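PDB 6JX3: TfuB1 from Thermobifida fusca, which binds the leader peptide of a lasso peptide precursor, probably serving as the RiPP recognition element (RRE) of its biosynthetic machinery. Local coordinates for residues I23-A26 / G31-L34; A50-R55 / Q67-E72. All coordinates share one frame; numbering follows the deposited sequence. Where two conformers were deposited one is given.

How the contacts relate
The two contacts follow one another along the chain: the hairpin pairing 23-26 with 31-34 closes before helix 47-57, which carries 50-55, begins to meet helix 62-72. Their centres lie about 17 Å apart, yet they are joined through Met32. This residue belongs to the middle strand of the three-stranded antiparallel sheet and packs on helix 47-57, with its CB 3.7 Å from Ala50 CB and its CE 3.8 Å from Val53 CG1. Helix 47-57 therefore has the sheet on one flank and helix 62-72 on another, with helix 77-93 also packed against it. Contact 1 builds the sheet and contact 2 the helical part of this PqqD-like domain, whose helices also reach the bound peptide.

Contact 1 of 2, residues I23-A26 / G31-L34; sequences ISVA and GMVL
A chi1 of -173° at Val25 turns one methyl, CG1, toward Met32 and the other, CG2, toward Leu34. From Met32 the terminal methyl CE comes across Val25 CG1 at 3.5 Å. Leu34, whose CG sits beside its own backbone N (chi1 -66°), runs alongside Val25 and points the same way; here Val25 CG2 and Leu34 CD2 are only 3.4 Å apart, tighter than normal van der Waals contact. The same CD2 methyl meets Ile23 CG2 at 4.0 Å, which places Leu34 against two neighbours of the facing strand. Behind these side chains the backbones pair in antiparallel fashion, the axes of the two short strand segments at 162°. Ala26 and Val33 form a hydrogen-bonded pair, Ala26 N to Val33 O and Val33 N to Ala26 O both measuring 2.9 Å. Val25 and Leu34 make the adjoining non-hydrogen-bonded pair, where Leu34 CA approaches Ser24 O at 3.3 Å in a CA-H...O contact. Val33 O gains a similar contact from Val25 CA as well as its N-H bond. Leu34 and Met32 are buried, whereas Val25 remains exposed; Leu34 also touches Leu45 and Met96. Beside Ile23 in sequence, Glu22 joins Asp36 in coordinating a zinc ion. This is a classic beta hairpin, the first two strands of the three-stranded sheet in a PqqD-like, winged-helix-related fold.

Contact 2 of 2, residues A50-R55 / Q67-E72; sequences ALIVQR and QFLTSE
The backbone oxygen of Phe68, whose ring is the centre of the contact with segment 50-55 of helix 47-57, receives the hydroxyl of Ser71 at 2.9 Å from OG, and weak bonds come to it from Ser71 N and Glu72 N. One residue earlier, Gln67 O accepts from both Ser71 N and Thr70 OG1, which reach it from the same face of its plane. The Phe68 side chain itself points toward the first helix, to Leu51 and Arg55. Leu51 comes from the opposite direction and meets the ring at its edge, CD2 lying in the ring plane 3.3 Å from Phe68 CE2. Arg55 instead passes over one face, its CD in a CH-pi contact 4.1 Å from the centroid of the Phe68 ring; the bend at chi3 (49°) then turns NE and the guanidinium across toward Phe68 CB. The guanidinium lies within 10° of parallel to the ring but is displaced toward its root, Arg55 CZ standing 3.8 Å from Phe68 CB. The opposite face of the ring is approached by Glu72 CB. A second, purely aliphatic layer is made by Ile52 CD1 and Leu69 CD1, 4.0 Å apart, from side chains that cross at about a right angle; Ile52 also touches Leu87 of helix 77-93 and packs on the bound peptide. Long side chains bridge the axes of the two segments, 11.5 Å apart at closest. Were Arg55 cut back to an alanine, the Phe68 ring is likely to lose the cover of one face and its CB the flat group resting on it. The two helices are held here by apolar and CH-pi packing rather than by hydrogen bonds between the segments, with the arginine contributing its CD methylene and the flat of its guanidinium.

Contact 1 of 2, residues I23-A26 / G31-L34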
loop_
_atom_site.group_PDB
_atom_site.type_symbol
_atom_site.label_atom_id
_atom_site.label_comp_id
_atom_site.label_asym_id
_atom_site.label_seq_id
_atom_site.Cartn_x
_atom_site.Cartn_y
_atom_site.Cartn_z
ATOM N N ILE A 23 13.257 -1.331 2.172
ATOM C CA ILE A 23 12.089 -1.974 1.582
ATOM C C ILE A 23 12.321 -2.188 0.094
ATOM O O ILE A 23 12.703 -1.260 -0.627
ATOM C CB ILE A 23 10.826 -1.129 1.811
ATOM C CG1 ILE A 23 10.593 -0.885 3.303
ATOM C CG2 ILE A 23 9.632 -1.800 1.139
ATOM C CD1 ILE A 23 10.534 -2.173 4.147
ATOM N N SER A 24 12.098 -3.414 -0.372
ATOM C CA SER A 24 12.103 -3.745 -1.789
ATOM C C SER A 24 10.696 -4.141 -2.210
ATOM O O SER A 24 9.878 -4.555 -1.388
ATOM C CB SER A 24 13.084 -4.889 -2.095
ATOM O OG SER A 24 14.419 -4.496 -1.831
ATOM N N VAL A 25 10.427 -4.031 -3.508
ATOM C CA VAL A 25 9.119 -4.330 -4.067
ATOM C C VAL A 25 9.261 -5.366 -5.166
ATOM O O VAL A 25 10.221 -5.332 -5.942
ATOM C CB VAL A 25 8.461 -3.063 -4.644
ATOM C CG1 VAL A 25 7.022 -3.351 -5.065
ATOM C CG2 VAL A 25 8.559 -1.896 -3.646
ATOM N N ALA A 26 8.287 -6.258 -5.267
ATOM C CA ALA A 26 8.211 -7.157 -6.409
ATOM C C ALA A 26 6.774 -7.209 -6.905
ATOM O O ALA A 26 5.832 -7.155 -6.109
ATOM C CB ALA A 26 8.695 -8.567 -6.049
ATOM N N GLY A 31 0.382 -10.656 -6.680
ATOM C CA GLY A 31 0.222 -9.223 -6.590
ATOM C C GLY A 31 1.509 -8.570 -6.131
ATOM O O GLY A 31 2.591 -9.167 -6.208
ATOM N N MET A 32 1.382 -7.332 -5.644
ATOM C CA MET A 32 2.534 -6.554 -5.198
ATOM C C MET A 32 2.978 -7.015 -3.820
ATOM O O MET A 32 2.155 -7.180 -2.911
ATOM C CB MET A 32 2.204 -5.064 -5.164
ATOM C CG MET A 32 3.305 -4.185 -4.593
ATOM S SD MET A 32 2.960 -2.433 -4.895
ATOM C CE MET A 32 4.202 -1.621 -3.906
ATOM N N VAL A 33 4.281 -7.223 -3.668
ATOM C CA VAL A 33 4.883 -7.692 -2.427
ATOM C C VAL A 33 5.951 -6.695 -1.999
ATOM O O VAL A 33 6.685 -6.167 -2.846
ATOM C CB VAL A 33 5.479 -9.103 -2.614
ATOM C CG1 VAL A 33 6.156 -9.579 -1.348
ATOM C CG2 VAL A 33 4.390 -10.077 -3.059
ATOM N N LEU A 34 6.036 -6.431 -0.692
ATOM C CA LEU A 34 7.033 -5.549 -0.106
ATOM C C LEU A 34 7.875 -6.377 0.845
ATOM O O LEU A 34 7.330 -7.118 1.664
ATOM C CB LEU A 34 6.395 -4.391 0.667
ATOM C CG LEU A 34 5.593 -3.348 -0.121
ATOM C CD1 LEU A 34 5.054 -2.264 0.807
ATOM C CD2 LEU A 34 6.467 -2.735 -1.144
#

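Contact 2 of 2, residues A50-R55 / Q67-E72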
loop_
_atom_site.group_PDB
_atom_site.type_symbol
_atom_site.label_atom_id
_atom_site.label_comp_id
_atom_site.label_asym_id
_atom_site.label_seq_id
_atom_site.Cartn_x
_atom_site.Cartn_y
_atom_site.Cartn_z
ATOM N N ALA A 50 -2.101 -1.871 -3.583
ATOM C CA ALA A 50 -0.969 -1.683 -4.488
ATOM C C ALA A 50 -1.141 -0.426 -5.320
ATOM O O ALA A 50 -0.183 0.325 -5.532
ATOM C CB ALA A 50 -0.816 -2.903 -5.393
ATOM N N LEU A 51 -2.365 -0.191 -5.801
ATOM C CA LEU A 51 -2.659 0.991 -6.602
ATOM C C LEU A 51 -2.420 2.261 -5.802
ATOM O O LEU A 51 -1.823 3.222 -6.303
ATOM C CB LEU A 51 -4.111 0.905 -7.065
ATOM C CG LEU A 51 -4.770 1.894 -8.010
ATOM C CD1 LEU A 51 -3.855 2.268 -9.162
ATOM C CD2 LEU A 51 -6.040 1.231 -8.518
ATOM N N ILE A 52 -2.856 2.269 -4.543
ATOM C CA ILE A 52 -2.656 3.435 -3.694
ATOM C C ILE A 52 -1.174 3.682 -3.469
ATOM O O ILE A 52 -0.687 4.811 -3.609
ATOM C CB ILE A 52 -3.398 3.259 -2.358
ATOM C CG1 ILE A 52 -4.910 3.224 -2.590
ATOM C CG2 ILE A 52 -3.011 4.382 -1.392
ATOM C CD1 ILE A 52 -5.703 2.736 -1.384
ATOM N N VAL A 53 -0.434 2.631 -3.094
ATOM C CA VAL A 53 0.985 2.810 -2.808
ATOM C C VAL A 53 1.723 3.285 -4.056
ATOM O O VAL A 53 2.569 4.184 -3.987
ATOM C CB VAL A 53 1.595 1.516 -2.254
ATOM C CG1 VAL A 53 3.118 1.639 -2.191
ATOM C CG2 VAL A 53 1.025 1.232 -0.860
ATOM N N GLN A 54 1.422 2.682 -5.210
ATOM C CA GLN A 54 2.083 3.105 -6.443
ATOM C C GLN A 54 1.827 4.580 -6.734
ATOM O O GLN A 54 2.742 5.309 -7.123
ATOM C CB GLN A 54 1.620 2.239 -7.615
ATOM C CG GLN A 54 2.223 0.845 -7.593
ATOM C CD GLN A 54 1.366 -0.174 -8.322
ATOM O OE1 GLN A 54 0.361 0.173 -8.948
ATOM N NE2 GLN A 54 1.754 -1.443 -8.236
ATOM N N ARG A 55 0.594 5.050 -6.524
ATOM C CA ARG A 55 0.315 6.452 -6.822
ATOM C C ARG A 55 0.946 7.374 -5.789
ATOM O O ARG A 55 1.428 8.457 -6.136
ATOM C CB ARG A 55 -1.191 6.680 -6.910
ATOM C CG ARG A 55 -1.792 6.140 -8.203
ATOM C CD ARG A 55 -3.227 6.594 -8.374
ATOM N NE ARG A 55 -3.336 8.033 -8.163
ATOM C CZ ARG A 55 -3.592 8.916 -9.122
ATOM N NH1 ARG A 55 -3.778 8.515 -10.376
ATOM N NH2 ARG A 55 -3.658 10.201 -8.820
ATOM N N GLN A 67 -9.388 10.961 -5.116
ATOM C CA GLN A 67 -10.116 11.370 -6.315
ATOM C C GLN A 67 -10.055 10.289 -7.376
ATOM O O GLN A 67 -11.058 9.985 -8.034
ATOM C CB GLN A 67 -9.534 12.677 -6.854
ATOM C CG GLN A 67 -10.324 13.299 -8.007
ATOM C CD GLN A 67 -11.802 13.448 -7.699
ATOM O OE1 GLN A 67 -12.183 13.915 -6.623
ATOM N NE2 GLN A 67 -12.648 13.038 -8.641
ATOM N N PHE A 68 -8.879 9.692 -7.553
ATOM C CA PHE A 68 -8.741 8.588 -8.492
ATOM C C PHE A 68 -9.647 7.431 -8.100
ATOM O O PHE A 68 -10.410 6.916 -8.927
ATOM C CB PHE A 68 -7.284 8.138 -8.548
ATOM C CG PHE A 68 -7.102 6.778 -9.139
ATOM C CD1 PHE A 68 -7.091 6.597 -10.507
ATOM C CD2 PHE A 68 -6.955 5.682 -8.320
ATOM C CE1 PHE A 68 -6.932 5.338 -11.043
ATOM C CE2 PHE A 68 -6.813 4.430 -8.848
ATOM C CZ PHE A 68 -6.798 4.256 -10.209
ATOM N N LEU A 69 -9.597 7.022 -6.827
ATOM C CA LEU A 69 -10.385 5.865 -6.417
ATOM C C LEU A 69 -11.870 6.094 -6.663
ATOM O O LEU A 69 -12.562 5.196 -7.144
ATOM C CB LEU A 69 -10.134 5.536 -4.945
ATOM C CG LEU A 69 -8.756 4.962 -4.612
ATOM C CD1 LEU A 69 -8.678 4.721 -3.129
ATOM C CD2 LEU A 69 -8.519 3.651 -5.372
ATOM N N THR A 70 -12.382 7.285 -6.337
ATOM C CA THR A 70 -13.809 7.525 -6.529
ATOM C C THR A 70 -14.176 7.588 -8.000
ATOM O O THR A 70 -15.302 7.234 -8.370
ATOM C CB THR A 70 -14.249 8.809 -5.830
ATOM O OG1 THR A 70 -13.668 9.955 -6.475
ATOM C CG2 THR A 70 -13.811 8.762 -4.411
ATOM N N SER A 71 -13.247 8.012 -8.854
ATOM C CA SER A 71 -13.556 8.093 -10.272
ATOM C C SER A 71 -13.469 6.741 -10.957
ATOM O O SER A 71 -14.090 6.547 -12.008
ATOM C CB SER A 71 -12.618 9.092 -10.952
ATOM O OG SER A 71 -11.335 8.525 -11.145
ATOM N N GLU A 72 -12.738 5.792 -10.373
ATOM C CA GLU A 72 -12.492 4.501 -10.993
ATOM C C GLU A 72 -13.256 3.360 -10.354
ATOM O O GLU A 72 -13.500 2.349 -11.023
ATOM C CB GLU A 72 -10.998 4.173 -10.942
ATOM C CG GLU A 72 -10.177 5.083 -11.825
ATOM C CD GLU A 72 -10.667 5.077 -13.256
ATOM O OE1 GLU A 72 -10.771 3.975 -13.833
ATOM O OE2 GLU A 72 -10.954 6.170 -13.793
#